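Outer membrane associated protein (Francisella tularensis subsp. tularensis, PDB 6U83) probably anchors the outer membrane to peptidoglycan through this OmpA-like domain, which holds a bound D-alanine here, and as a whole protein may have porin activity. Local coordinates at residues 45-50 with 76-81; 49-54 with 168-173; 54-59 with 83-88; 60-65 with 69-74; 123-128 with 138-143. One frame throughout, in Å; residues are numbered along the deposited sequence.

Interaction 1. Residues 45-50 with 76-81; sequences GVACYT and KKAIAS
Ala47 and Ala78 meet methyl to methyl, with Ala47 CB 4.2 Å from Ala78 CB, and this is the single side-chain pair of the contact. Each methyl points toward the other segment. With nothing beyond CB on either side, strand and helix come close, so Ala47 CA and Ala78 CA are 5.4 Å apart. The methyls also rest on backbone. Ala78 CB lies over the peptide that joins the two strand residues, 4.0 Å from Val46 C and 4.1 Å from Ala47 N. In the other direction Ala47 CB sits 4.1 Å from Ala78 O. Helix 73-89 of this OmpA-like domain thus lies against strand 46-52 of the mixed sheet, and on the same face Ala78 also touches Leu60 of strand 55-63. No hydrogen bond crosses between 45-50 and 76-81; polar pairing stays within the helix, where Ala80 N bonds to Lys76 O, and within the sheet, where Val46 and Cys48 pair through their backbones with Asp61 and Tyr59 of strand 55-63. The side chain of Val46 points away from the helix and packs on Phe39, which also touches Cys48, the residue joined by a disulfide to Cys35.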
# COMPACT_ATOMS: atom_id res chain seq x y z
N GLY A 45 -6.21 5.41 -5.28
CA GLY A 45 -5.60 4.86 -4.08
C GLY A 45 -6.62 4.10 -3.25
O GLY A 45 -7.75 4.56 -3.05
N VAL A 46 -6.23 2.92 -2.76
CA VAL A 46 -7.15 2.10 -1.97
C VAL A 46 -6.42 1.39 -0.85
O VAL A 46 -5.23 1.07 -0.94
CB VAL A 46 -7.91 1.07 -2.84
CG1 VAL A 46 -7.06 -0.17 -3.07
CG2 VAL A 46 -9.25 0.73 -2.19
N ALA A 47 -7.17 1.14 0.22
CA ALA A 47 -6.79 0.23 1.29
C ALA A 47 -7.99 -0.67 1.56
O ALA A 47 -9.10 -0.18 1.77
CB ALA A 47 -6.38 0.99 2.55
N CYS A 48 -7.78 -1.99 1.52
CA CYS A 48 -8.87 -2.92 1.72
C CYS A 48 -8.37 -4.13 2.52
O CYS A 48 -7.16 -4.30 2.75
CB CYS A 48 -9.51 -3.31 0.38
SG CYS A 48 -8.41 -4.07 -0.86
N TYR A 49 -9.31 -4.97 2.99
CA TYR A 49 -8.97 -6.13 3.82
C TYR A 49 -9.50 -7.42 3.22
O TYR A 49 -10.53 -7.43 2.52
CB TYR A 49 -9.52 -5.99 5.27
CG TYR A 49 -11.03 -6.06 5.41
CD1 TYR A 49 -11.70 -7.28 5.41
CD2 TYR A 49 -11.79 -4.91 5.54
CE1 TYR A 49 -13.08 -7.34 5.52
CE2 TYR A 49 -13.17 -4.96 5.65
CZ TYR A 49 -13.80 -6.17 5.64
OH TYR A 49 -15.17 -6.24 5.75
N THR A 50 -8.81 -8.53 3.50
CA THR A 50 -9.37 -9.86 3.34
C THR A 50 -9.27 -10.60 4.66
O THR A 50 -8.40 -10.31 5.49
CB THR A 50 -8.68 -10.71 2.27
OG1 THR A 50 -7.42 -11.17 2.78
CG2 THR A 50 -8.44 -9.90 1.01
N LYS A 76 -3.46 9.80 0.60
CA LYS A 76 -3.30 10.15 2.01
C LYS A 76 -4.43 9.59 2.86
O LYS A 76 -4.20 9.12 3.98
CB LYS A 76 -3.23 11.66 2.18
CG LYS A 76 -1.91 12.29 1.77
CD LYS A 76 -2.12 13.80 1.62
CE LYS A 76 -0.80 14.58 1.61
NZ LYS A 76 -1.03 16.04 1.82
N LYS A 77 -5.66 9.63 2.36
CA LYS A 77 -6.74 9.02 3.13
C LYS A 77 -6.47 7.54 3.35
O LYS A 77 -6.54 7.05 4.48
CB LYS A 77 -8.09 9.23 2.42
CG LYS A 77 -8.68 10.62 2.66
CD LYS A 77 -10.15 10.68 2.24
CE LYS A 77 -10.78 12.03 2.57
NZ LYS A 77 -12.25 12.06 2.29
N ALA A 78 -6.08 6.82 2.29
CA ALA A 78 -5.81 5.39 2.43
C ALA A 78 -4.69 5.14 3.44
O ALA A 78 -4.82 4.29 4.32
CB ALA A 78 -5.43 4.79 1.07
N ILE A 79 -3.59 5.88 3.32
CA ILE A 79 -2.45 5.64 4.19
C ILE A 79 -2.84 5.84 5.65
O ILE A 79 -2.49 5.05 6.53
CB ILE A 79 -1.27 6.54 3.78
CG1 ILE A 79 -0.81 6.16 2.38
CG2 ILE A 79 -0.15 6.43 4.80
CD1 ILE A 79 0.14 7.16 1.78
N ALA A 80 -3.59 6.91 5.93
CA ALA A 80 -4.00 7.21 7.29
C ALA A 80 -4.76 6.06 7.91
O ALA A 80 -4.54 5.71 9.08
CB ALA A 80 -4.85 8.48 7.31
N SER A 81 -5.68 5.46 7.15
CA SER A 81 -6.42 4.31 7.67
C SER A 81 -5.52 3.10 7.81
O SER A 81 -5.66 2.32 8.76
CB SER A 81 -7.59 3.99 6.75
OG SER A 81 -8.59 4.98 6.87

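Interaction 2. Residues 49-54 with 168-173; sequences YTINGD and APLKEA
Asp54 and Leu170 bring the two backbones together at a single point, with Asp54 CA 5.8 Å from Leu170 CA. Here Leu170 N donates to Asp54 O over 2.9 Å, with 150° at the hydrogen. The amide approaches almost in line with the carbonyl bond, the C=O...N angle being 166°. Beyond this point the chains part, and strand 161-172 is interrupted around Leu170. Gly53, with a positive phi of 73°, and Asp54 form the two-residue turn of the hairpin between strands 46-52 and 55-63, with backbone angles close to those of a type II' turn.

The side chain of Leu170 points toward the turn and lies against the same carbonyl oxygen, past its end, with Leu170 CB 3.3 Å and Leu170 CG 3.6 Å from Asp54 O. One branch then reaches across the hairpin, where Leu170 CD1 meets Ile51 CG2 at 4.2 Å. This is the one apolar side-chain pair between 49-54 and 168-173, and it lies near the surface. Tyr26 of strand 26-27 touches the side chains of both Asp54 and Leu170, and Leu170 packs on Val56 as well. The backbone pair Val56 with Ala168 lies next along the chains, so the bond at Asp54 continues the antiparallel pairing of strands 55-63 and 161-172 up to the turn of the hairpin, at one end of the sheet of the OmpA-like domain.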
# COMPACT_ATOMS: atom_id res chain seq x y z
N TYR A 49 -9.31 -4.97 2.99
CA TYR A 49 -8.97 -6.13 3.82
C TYR A 49 -9.50 -7.42 3.22
O TYR A 49 -10.53 -7.43 2.52
CB TYR A 49 -9.52 -5.99 5.27
CG TYR A 49 -11.03 -6.06 5.41
CD1 TYR A 49 -11.70 -7.28 5.41
CD2 TYR A 49 -11.79 -4.91 5.54
CE1 TYR A 49 -13.08 -7.34 5.52
CE2 TYR A 49 -13.17 -4.96 5.65
CZ TYR A 49 -13.80 -6.17 5.64
OH TYR A 49 -15.17 -6.24 5.75
N THR A 50 -8.81 -8.53 3.50
CA THR A 50 -9.37 -9.86 3.34
C THR A 50 -9.27 -10.60 4.66
O THR A 50 -8.40 -10.31 5.49
CB THR A 50 -8.68 -10.71 2.27
OG1 THR A 50 -7.42 -11.17 2.78
CG2 THR A 50 -8.44 -9.90 1.01
N ILE A 51 -10.17 -11.55 4.86
CA ILE A 51 -10.17 -12.39 6.05
C ILE A 51 -9.84 -13.80 5.60
O ILE A 51 -10.32 -14.27 4.57
CB ILE A 51 -11.51 -12.34 6.79
CG1 ILE A 51 -11.85 -10.90 7.18
CG2 ILE A 51 -11.47 -13.21 8.03
CD1 ILE A 51 -13.33 -10.71 7.49
N ASN A 52 -8.98 -14.47 6.37
CA ASN A 52 -8.60 -15.87 6.16
C ASN A 52 -8.66 -16.50 7.54
O ASN A 52 -7.74 -16.34 8.35
CB ASN A 52 -7.23 -15.99 5.51
CG ASN A 52 -7.21 -15.44 4.09
OD1 ASN A 52 -7.67 -16.11 3.16
ND2 ASN A 52 -6.68 -14.22 3.92
N GLY A 53 -9.75 -17.20 7.81
CA GLY A 53 -10.02 -17.71 9.14
C GLY A 53 -10.41 -16.62 10.11
O GLY A 53 -11.49 -16.02 10.00
N ASP A 54 -9.53 -16.35 11.07
CA ASP A 54 -9.71 -15.29 12.05
C ASP A 54 -8.60 -14.25 11.96
O ASP A 54 -8.57 -13.32 12.77
CB ASP A 54 -9.79 -15.87 13.47
CG ASP A 54 -11.22 -16.07 13.96
OD1 ASP A 54 -11.77 -15.16 14.62
OD2 ASP A 54 -11.81 -17.15 13.70
N ALA A 168 -2.84 -9.43 10.98
CA ALA A 168 -2.97 -9.46 12.43
C ALA A 168 -4.24 -10.22 12.77
O ALA A 168 -5.16 -10.29 11.94
CB ALA A 168 -3.02 -8.04 13.00
N PRO A 169 -4.32 -10.84 13.94
CA PRO A 169 -5.57 -11.48 14.34
C PRO A 169 -6.70 -10.46 14.44
O PRO A 169 -6.48 -9.26 14.63
CB PRO A 169 -5.23 -12.08 15.71
CG PRO A 169 -3.73 -12.28 15.68
CD PRO A 169 -3.21 -11.12 14.88
N LEU A 170 -7.93 -10.95 14.27
CA LEU A 170 -9.09 -10.08 14.41
C LEU A 170 -9.34 -9.77 15.87
O LEU A 170 -9.31 -10.67 16.72
CB LEU A 170 -10.33 -10.72 13.78
CG LEU A 170 -10.52 -10.36 12.31
CD1 LEU A 170 -11.69 -11.12 11.72
CD2 LEU A 170 -10.73 -8.86 12.18
N LYS A 171 -9.57 -8.50 16.17
CA LYS A 171 -9.71 -8.04 17.54
C LYS A 171 -11.12 -8.29 18.06
O LYS A 171 -12.10 -8.09 17.34
CB LYS A 171 -9.37 -6.55 17.63
CG LYS A 171 -8.01 -6.16 17.02
CD LYS A 171 -6.85 -6.61 17.90
CE LYS A 171 -5.52 -6.49 17.18
NZ LYS A 171 -4.36 -6.80 18.07
N GLU A 172 -11.22 -8.73 19.31
CA GLU A 172 -12.52 -8.89 19.95
C GLU A 172 -13.09 -7.52 20.32
O GLU A 172 -12.35 -6.62 20.72
CB GLU A 172 -12.40 -9.77 21.19
CG GLU A 172 -12.43 -11.27 20.89
CD GLU A 172 -11.98 -12.12 22.07
OE1 GLU A 172 -10.98 -11.77 22.72
OE2 GLU A 172 -12.64 -13.15 22.35
N ALA A 173 -14.41 -7.37 20.19
CA ALA A 173 -15.03 -6.06 20.30
C ALA A 173 -14.98 -5.55 21.74
O ALA A 173 -15.24 -6.30 22.69
CB ALA A 173 -16.48 -6.12 19.81

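Interaction 3. Residues 54-59 with 83-88; sequences DDVTVY and VNFIKD
Val58 places its CG2 methyl over one face of the Phe85 ring, 3.5 Å above the plane and displaced from the middle toward the rim. This is a CH-pi contact, with Val58 CG2 3.6 Å from the ring centroid and 17° off the normal. The nearest ring atom is Phe85 CE2, 3.5 Å from Val58 CG2, and Val58 CB stands a little further off the same side of the ring. The valine torsion (chi1 179°) sets CG1 anti to the backbone N and keeps CG2 beside that N, where it meets the ring.

Val56, two residues earlier on the same side of the strand, reaches the ring differently. Its CG1 comes in at the edge, near the ring plane, with Val56 CG1 3.8 Å from Phe85 CZ and 4.0 Å from Phe85 CE1. The ring therefore has one valine methyl over a face and another at its far end. Phe85 comes from the opposite direction: its CG is anti to the backbone N (chi1 176°), which carries the ring out from the helix toward the strand. The contact is wholly apolar, with no hydrogen bond between 54-59 and 83-88, and all three residues are buried.

Phe85 also touches Val166 of strand 161-172 and Pro29 of a loop, while Val56 packs on Tyr49 and Val58 on Ile32. The ring thus lies between helix 73-89 and the sheet, where strand 55-63 runs between strands 46-52 and 161-172.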
# COMPACT_ATOMS: atom_id res chain seq x y z
N ASP A 54 -9.53 -16.35 11.07
CA ASP A 54 -9.71 -15.29 12.05
C ASP A 54 -8.60 -14.25 11.96
O ASP A 54 -8.57 -13.32 12.77
CB ASP A 54 -9.79 -15.87 13.47
CG ASP A 54 -11.22 -16.07 13.96
OD1 ASP A 54 -11.77 -15.16 14.62
OD2 ASP A 54 -11.81 -17.15 13.70
N ASP A 55 -7.70 -14.40 10.99
CA ASP A 55 -6.65 -13.42 10.72
C ASP A 55 -7.10 -12.51 9.58
O ASP A 55 -7.60 -12.98 8.55
CB ASP A 55 -5.33 -14.11 10.35
CG ASP A 55 -4.85 -15.08 11.41
OD1 ASP A 55 -3.70 -15.56 11.28
OD2 ASP A 55 -5.61 -15.38 12.36
N VAL A 56 -6.91 -11.21 9.77
CA VAL A 56 -7.27 -10.22 8.76
C VAL A 56 -5.98 -9.69 8.14
O VAL A 56 -4.95 -9.60 8.81
CB VAL A 56 -8.13 -9.08 9.36
CG1 VAL A 56 -7.38 -8.32 10.44
CG2 VAL A 56 -8.61 -8.14 8.27
N THR A 57 -6.03 -9.40 6.84
CA THR A 57 -4.91 -8.83 6.11
C THR A 57 -5.38 -7.58 5.41
O THR A 57 -6.37 -7.61 4.67
CB THR A 57 -4.33 -9.82 5.09
OG1 THR A 57 -3.96 -11.03 5.76
CG2 THR A 57 -3.09 -9.21 4.42
N VAL A 58 -4.66 -6.47 5.62
CA VAL A 58 -5.00 -5.19 5.02
C VAL A 58 -3.98 -4.89 3.94
O VAL A 58 -2.77 -5.06 4.16
CB VAL A 58 -5.06 -4.06 6.07
CG1 VAL A 58 -5.39 -2.74 5.41
CG2 VAL A 58 -6.10 -4.37 7.13
N TYR A 59 -4.46 -4.49 2.78
CA TYR A 59 -3.61 -4.10 1.67
C TYR A 59 -3.70 -2.60 1.46
O TYR A 59 -4.72 -1.98 1.75
CB TYR A 59 -4.01 -4.80 0.38
CG TYR A 59 -3.90 -6.28 0.48
CD1 TYR A 59 -4.93 -7.04 1.01
CD2 TYR A 59 -2.76 -6.93 0.05
CE1 TYR A 59 -4.83 -8.41 1.10
CE2 TYR A 59 -2.65 -8.30 0.13
CZ TYR A 59 -3.68 -9.03 0.66
OH TYR A 59 -3.56 -10.40 0.74
N VAL A 83 -2.36 3.19 8.56
CA VAL A 83 -1.56 3.41 9.76
C VAL A 83 -2.40 3.20 11.02
O VAL A 83 -1.92 2.62 12.00
CB VAL A 83 -0.93 4.82 9.72
CG1 VAL A 83 -0.28 5.16 11.05
CG2 VAL A 83 0.08 4.91 8.59
N ASN A 84 -3.65 3.66 10.99
CA ASN A 84 -4.56 3.49 12.13
C ASN A 84 -4.73 2.02 12.50
O ASN A 84 -4.87 1.68 13.68
CB ASN A 84 -5.91 4.13 11.81
CG ASN A 84 -6.53 4.84 13.00
OD1 ASN A 84 -6.24 6.01 13.25
ND2 ASN A 84 -7.40 4.14 13.73
N PHE A 85 -4.71 1.14 11.50
CA PHE A 85 -4.78 -0.29 11.75
C PHE A 85 -3.48 -0.81 12.35
O PHE A 85 -3.49 -1.63 13.28
CB PHE A 85 -5.11 -1.00 10.45
CG PHE A 85 -5.14 -2.50 10.54
CD1 PHE A 85 -6.18 -3.15 11.16
CD2 PHE A 85 -4.14 -3.26 9.95
CE1 PHE A 85 -6.22 -4.52 11.22
CE2 PHE A 85 -4.18 -4.63 10.01
CZ PHE A 85 -5.22 -5.26 10.65
N ILE A 86 -2.34 -0.34 11.84
CA ILE A 86 -1.04 -0.74 12.37
C ILE A 86 -0.92 -0.35 13.84
O ILE A 86 -0.50 -1.15 14.67
CB ILE A 86 0.09 -0.14 11.52
CG1 ILE A 86 0.09 -0.76 10.13
CG2 ILE A 86 1.45 -0.33 12.20
CD1 ILE A 86 0.80 0.10 9.11
N LYS A 87 -1.30 0.89 14.17
CA LYS A 87 -1.19 1.33 15.56
C LYS A 87 -2.16 0.57 16.47
O LYS A 87 -1.87 0.36 17.65
CB LYS A 87 -1.42 2.83 15.67
CG LYS A 87 -0.34 3.70 15.04
CD LYS A 87 -0.45 5.17 15.46
CE LYS A 87 -1.69 5.84 14.89
NZ LYS A 87 -1.88 7.23 15.42
N ASP A 88 -3.31 0.16 15.94
CA ASP A 88 -4.27 -0.56 16.76
C ASP A 88 -3.92 -2.03 16.88
O ASP A 88 -4.11 -2.63 17.94
CB ASP A 88 -5.68 -0.39 16.21
CG ASP A 88 -6.35 0.87 16.71
OD1 ASP A 88 -6.18 1.20 17.91
OD2 ASP A 88 -7.04 1.55 15.91

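Interaction 4. Residues 60-65 with 69-74; sequences LDTKFA and ATLNAK
Phe64 lies against the backbone of Ala69 and Thr70 and beside the side chain of Leu71, where strand 55-63 passes through a short loop into helix 73-89, the beta-alpha connection of the OmpA-like domain. The Phe64 and Leu71 side chains run side by side and point the same way, with Phe64 CZ 3.8 Å from Leu71 CD2. Two carbonyl oxygens approach the ring obliquely: Thr70 O is 3.2 Å from Phe64 CD2, and Ala69 O is 3.4 Å from Phe64 CE2. The same leucine branch also meets the strand, Leu71 CD2 lying 3.9 Å from Thr62 CG2, the two side chains crossing at about a right angle. With OG1 beside the backbone N (chi1 -67°), Thr62 has its CG2 on the far side from that N, the branch that makes this contact.

Further out, Phe64 packs on Val162 and on Arg120, while Phe64 O accepts a hydrogen bond from Gln160 NE2. Arg120 and Gln160 line the D-alanine pocket together with Tyr66 and Asp67 of the intervening loop, and the Phe64 side chain comes within about 6 Å of the bound D-alanine. Leu71 is backed by Ile79, Val124 and Tyr127. On the strand, Lys63 turns its end away from the loop: Lys63 NZ donates to Arg158 O and Asn40 O and forms a salt bridge with Asp61 OD2 at 3.3 Å, its hydrogen bond weak. Asn72 is the N-cap of helix 73-89, its OD1 accepting from Gly75 N, while Asn72 ND2 stays 4.1 Å from Lys63 O, too far for a hydrogen bond.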
# COMPACT_ATOMS: atom_id res chain seq x y z
N LEU A 60 -2.62 -2.03 0.93
CA LEU A 60 -2.54 -0.63 0.55
C LEU A 60 -2.01 -0.54 -0.87
O LEU A 60 -0.93 -1.07 -1.16
CB LEU A 60 -1.64 0.14 1.51
CG LEU A 60 -1.34 1.59 1.17
CD1 LEU A 60 -2.40 2.46 1.77
CD2 LEU A 60 0.04 1.96 1.70
N ASP A 61 -2.77 0.11 -1.75
CA ASP A 61 -2.33 0.36 -3.12
C ASP A 61 -2.53 1.85 -3.38
O ASP A 61 -3.63 2.28 -3.75
CB ASP A 61 -3.07 -0.52 -4.12
CG ASP A 61 -2.48 -0.45 -5.51
OD1 ASP A 61 -1.64 0.43 -5.74
OD2 ASP A 61 -2.84 -1.27 -6.38
N THR A 62 -1.48 2.63 -3.16
CA THR A 62 -1.48 4.06 -3.40
C THR A 62 -0.91 4.33 -4.79
O THR A 62 0.16 3.83 -5.14
CB THR A 62 -0.63 4.77 -2.34
OG1 THR A 62 -1.26 4.65 -1.05
CG2 THR A 62 -0.45 6.22 -2.67
N LYS A 63 -1.63 5.12 -5.58
CA LYS A 63 -1.27 5.41 -6.96
C LYS A 63 -0.66 6.80 -7.06
O LYS A 63 -0.88 7.67 -6.22
CB LYS A 63 -2.50 5.32 -7.87
CG LYS A 63 -3.25 4.01 -7.74
CD LYS A 63 -2.77 2.99 -8.73
CE LYS A 63 -3.03 1.62 -8.18
NZ LYS A 63 -2.73 0.57 -9.17
N PHE A 64 0.12 6.99 -8.13
CA PHE A 64 0.83 8.23 -8.38
C PHE A 64 0.66 8.68 -9.83
O PHE A 64 0.62 7.85 -10.75
CB PHE A 64 2.35 8.08 -8.12
CG PHE A 64 2.71 7.90 -6.68
CD1 PHE A 64 2.67 6.64 -6.10
CD2 PHE A 64 3.12 8.98 -5.91
CE1 PHE A 64 3.05 6.46 -4.78
CE2 PHE A 64 3.50 8.80 -4.57
CZ PHE A 64 3.45 7.54 -4.01
N ALA A 65 0.60 9.99 -10.03
CA ALA A 65 0.61 10.53 -11.38
C ALA A 65 1.98 10.32 -12.04
O ALA A 65 3.00 10.05 -11.39
CB ALA A 65 0.26 12.01 -11.38
N ALA A 69 6.30 11.68 -7.37
CA ALA A 69 6.40 10.94 -6.12
C ALA A 69 5.60 11.61 -5.02
O ALA A 69 5.78 11.28 -3.83
CB ALA A 69 7.87 10.79 -5.69
N THR A 70 4.74 12.56 -5.39
CA THR A 70 3.88 13.27 -4.46
C THR A 70 2.59 12.51 -4.22
O THR A 70 2.03 11.91 -5.14
CB THR A 70 3.55 14.64 -5.05
OG1 THR A 70 4.77 15.29 -5.43
CG2 THR A 70 2.81 15.49 -4.05
N LEU A 71 2.10 12.55 -2.98
CA LEU A 71 0.85 11.90 -2.62
C LEU A 71 -0.33 12.81 -2.92
O LEU A 71 -0.22 14.03 -2.76
CB LEU A 71 0.82 11.54 -1.14
CG LEU A 71 1.91 10.59 -0.65
CD1 LEU A 71 2.02 10.65 0.85
CD2 LEU A 71 1.64 9.17 -1.13
N ASN A 72 -1.45 12.22 -3.32
CA ASN A 72 -2.69 12.97 -3.47
C ASN A 72 -3.61 12.68 -2.28
O ASN A 72 -3.26 11.92 -1.37
CB ASN A 72 -3.38 12.65 -4.80
CG ASN A 72 -3.63 11.16 -5.01
OD1 ASN A 72 -3.89 10.42 -4.06
ND2 ASN A 72 -3.57 10.72 -6.26
N ALA A 73 -4.79 13.29 -2.30
CA ALA A 73 -5.71 13.17 -1.17
C ALA A 73 -6.20 11.74 -1.00
O ALA A 73 -6.35 11.26 0.14
CB ALA A 73 -6.89 14.12 -1.38
N LYS A 74 -6.46 11.05 -2.11
CA LYS A 74 -6.89 9.65 -2.03
C LYS A 74 -5.80 8.79 -1.41
O LYS A 74 -6.05 8.01 -0.49
CB LYS A 74 -7.25 9.14 -3.43
CG LYS A 74 -8.26 8.00 -3.46
CD LYS A 74 -9.70 8.50 -3.38
CE LYS A 74 -10.69 7.34 -3.21
NZ LYS A 74 -10.82 6.46 -4.42

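Interaction 5. Residues 123-128 with 138-143; sequences AVADYM and IITKGF
Helix segment 123-128 and strand 138-142 run nearly antiparallel, their axes at 164° and 9.2 Å apart at closest approach, with Ala125 and Ile138 the nearest pair of CA atoms.

The Ala125 methyl points toward the strand and touches two residues there that lie on the same side of it. Ala125 CB is 3.6 Å from Ile138 CG2 and 3.8 Å from Thr140 CG2. Both partners use a branch methyl; in Ile138 the CG2 branch stands anti to the backbone N, while CG1 lies beside it (chi1 -60°). The longer arm, through CG1, ends in Ile138 CD1, which reaches the next turn of the helix, where it meets Met128 CB at 3.9 Å and lies 4.0 Å from Ala125 O. Ile138 thus grips the helix at two places one turn apart. No hydrogen bond links the two segments, and the threonine takes part across them through its methyl.

Thr140 also touches Ala121 and Gln122 further up the helix. Beyond its CB, Met128 packs on Val96, Phe82 and Val83, and so brings in the neighbouring helix 73-89. The backbone of strand 138-142 pairs in parallel with strand 94-98, through bonds such as Ile139 with Val96. Strand 94-98, helix 110-130 and strand 138-142 make a beta-alpha-beta crossover, and the contact packs the returning helix onto the second strand of that unit within the OmpA-like fold.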
# COMPACT_ATOMS: atom_id res chain seq x y z
N ALA A 123 8.13 8.65 0.07
CA ALA A 123 6.99 9.53 0.28
C ALA A 123 5.97 8.88 1.20
O ALA A 123 5.57 9.46 2.22
CB ALA A 123 6.35 9.89 -1.07
N VAL A 124 5.53 7.67 0.84
CA VAL A 124 4.54 6.96 1.65
C VAL A 124 5.01 6.88 3.10
O VAL A 124 4.26 7.21 4.03
CB VAL A 124 4.25 5.57 1.07
CG1 VAL A 124 3.49 4.73 2.09
CG2 VAL A 124 3.43 5.69 -0.19
N ALA A 125 6.28 6.50 3.29
CA ALA A 125 6.80 6.30 4.63
C ALA A 125 6.89 7.61 5.39
O ALA A 125 6.65 7.65 6.60
CB ALA A 125 8.17 5.63 4.57
N ASP A 126 7.25 8.70 4.70
CA ASP A 126 7.30 10.00 5.35
C ASP A 126 5.95 10.36 5.95
O ASP A 126 5.87 10.77 7.12
CB ASP A 126 7.74 11.06 4.35
CG ASP A 126 9.24 11.05 4.11
OD1 ASP A 126 9.95 10.21 4.70
OD2 ASP A 126 9.71 11.91 3.32
N TYR A 127 4.88 10.19 5.17
CA TYR A 127 3.54 10.52 5.66
C TYR A 127 3.15 9.65 6.84
O TYR A 127 2.55 10.14 7.81
CB TYR A 127 2.52 10.38 4.54
CG TYR A 127 1.17 10.98 4.89
CD1 TYR A 127 1.05 12.33 5.20
CD2 TYR A 127 0.02 10.19 4.93
CE1 TYR A 127 -0.19 12.89 5.52
CE2 TYR A 127 -1.22 10.74 5.25
CZ TYR A 127 -1.31 12.09 5.54
OH TYR A 127 -2.53 12.63 5.87
N MET A 128 3.45 8.36 6.77
CA MET A 128 3.20 7.48 7.91
C MET A 128 3.83 8.03 9.17
O MET A 128 3.23 7.98 10.25
CB MET A 128 3.76 6.09 7.61
CG MET A 128 3.07 5.41 6.46
SD MET A 128 3.71 3.75 6.21
CE MET A 128 2.29 2.95 5.46
N ILE A 138 9.41 0.89 9.89
CA ILE A 138 9.12 1.10 8.47
C ILE A 138 10.34 0.75 7.63
O ILE A 138 11.43 1.27 7.86
CB ILE A 138 8.67 2.54 8.18
CG1 ILE A 138 7.40 2.88 8.95
CG2 ILE A 138 8.39 2.71 6.70
CD1 ILE A 138 7.02 4.34 8.85
N ILE A 139 10.12 -0.10 6.63
CA ILE A 139 11.15 -0.51 5.68
C ILE A 139 10.66 -0.18 4.28
O ILE A 139 9.53 -0.51 3.92
CB ILE A 139 11.45 -2.02 5.78
CG1 ILE A 139 11.85 -2.39 7.21
CG2 ILE A 139 12.51 -2.41 4.77
CD1 ILE A 139 10.71 -2.98 8.03
N THR A 140 11.53 0.46 3.49
CA THR A 140 11.18 0.87 2.14
C THR A 140 12.05 0.14 1.12
O THR A 140 13.25 -0.08 1.34
CB THR A 140 11.32 2.39 1.97
OG1 THR A 140 12.69 2.79 2.08
CG2 THR A 140 10.52 3.11 3.04
N LYS A 141 11.41 -0.25 0.02
CA LYS A 141 12.00 -0.93 -1.12
C LYS A 141 11.45 -0.31 -2.40
O LYS A 141 10.25 -0.03 -2.49
CB LYS A 141 11.67 -2.42 -1.14
CG LYS A 141 12.42 -3.31 -0.18
CD LYS A 141 11.99 -4.76 -0.41
CE LYS A 141 13.04 -5.79 0.01
NZ LYS A 141 12.62 -7.19 -0.36
N GLY A 142 12.32 -0.10 -3.38
CA GLY A 142 11.92 0.30 -4.72
C GLY A 142 12.13 -0.85 -5.68
O GLY A 142 13.02 -1.67 -5.48
N PHE A 143 11.28 -0.94 -6.70
CA PHE A 143 11.40 -2.01 -7.67
C PHE A 143 11.47 -1.51 -9.10
O PHE A 143 11.61 -2.33 -10.02
CB PHE A 143 10.22 -2.99 -7.53
CG PHE A 143 10.25 -3.80 -6.26
CD1 PHE A 143 10.91 -5.01 -6.21
CD2 PHE A 143 9.63 -3.34 -5.11
CE1 PHE A 143 10.96 -5.75 -5.04
CE2 PHE A 143 9.66 -4.08 -3.94
CZ PHE A 143 10.33 -5.28 -3.91

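From the N terminus, strand 46-52 opens interactions 1 and 2. Interaction 4 closes first, a short loop between strand 55-63 and the start of helix 73-89; it is nested inside interactions 1, 2 and 3. Interaction 1 closes next on that helix, and interaction 3 crosses it, ending further along the same helix. These three tie the helix and the loop leading into it to strands 46-52 and 55-63. Interaction 5 follows in series, holding helix 110-130 to strand 138-142; its Met128 meets Ile79 and Val83 on helix 73-89. Interaction 2 closes last, at strand 161-172, and encloses interactions 3, 4 and 5; its centre lies about 26 Å from that of interaction 4.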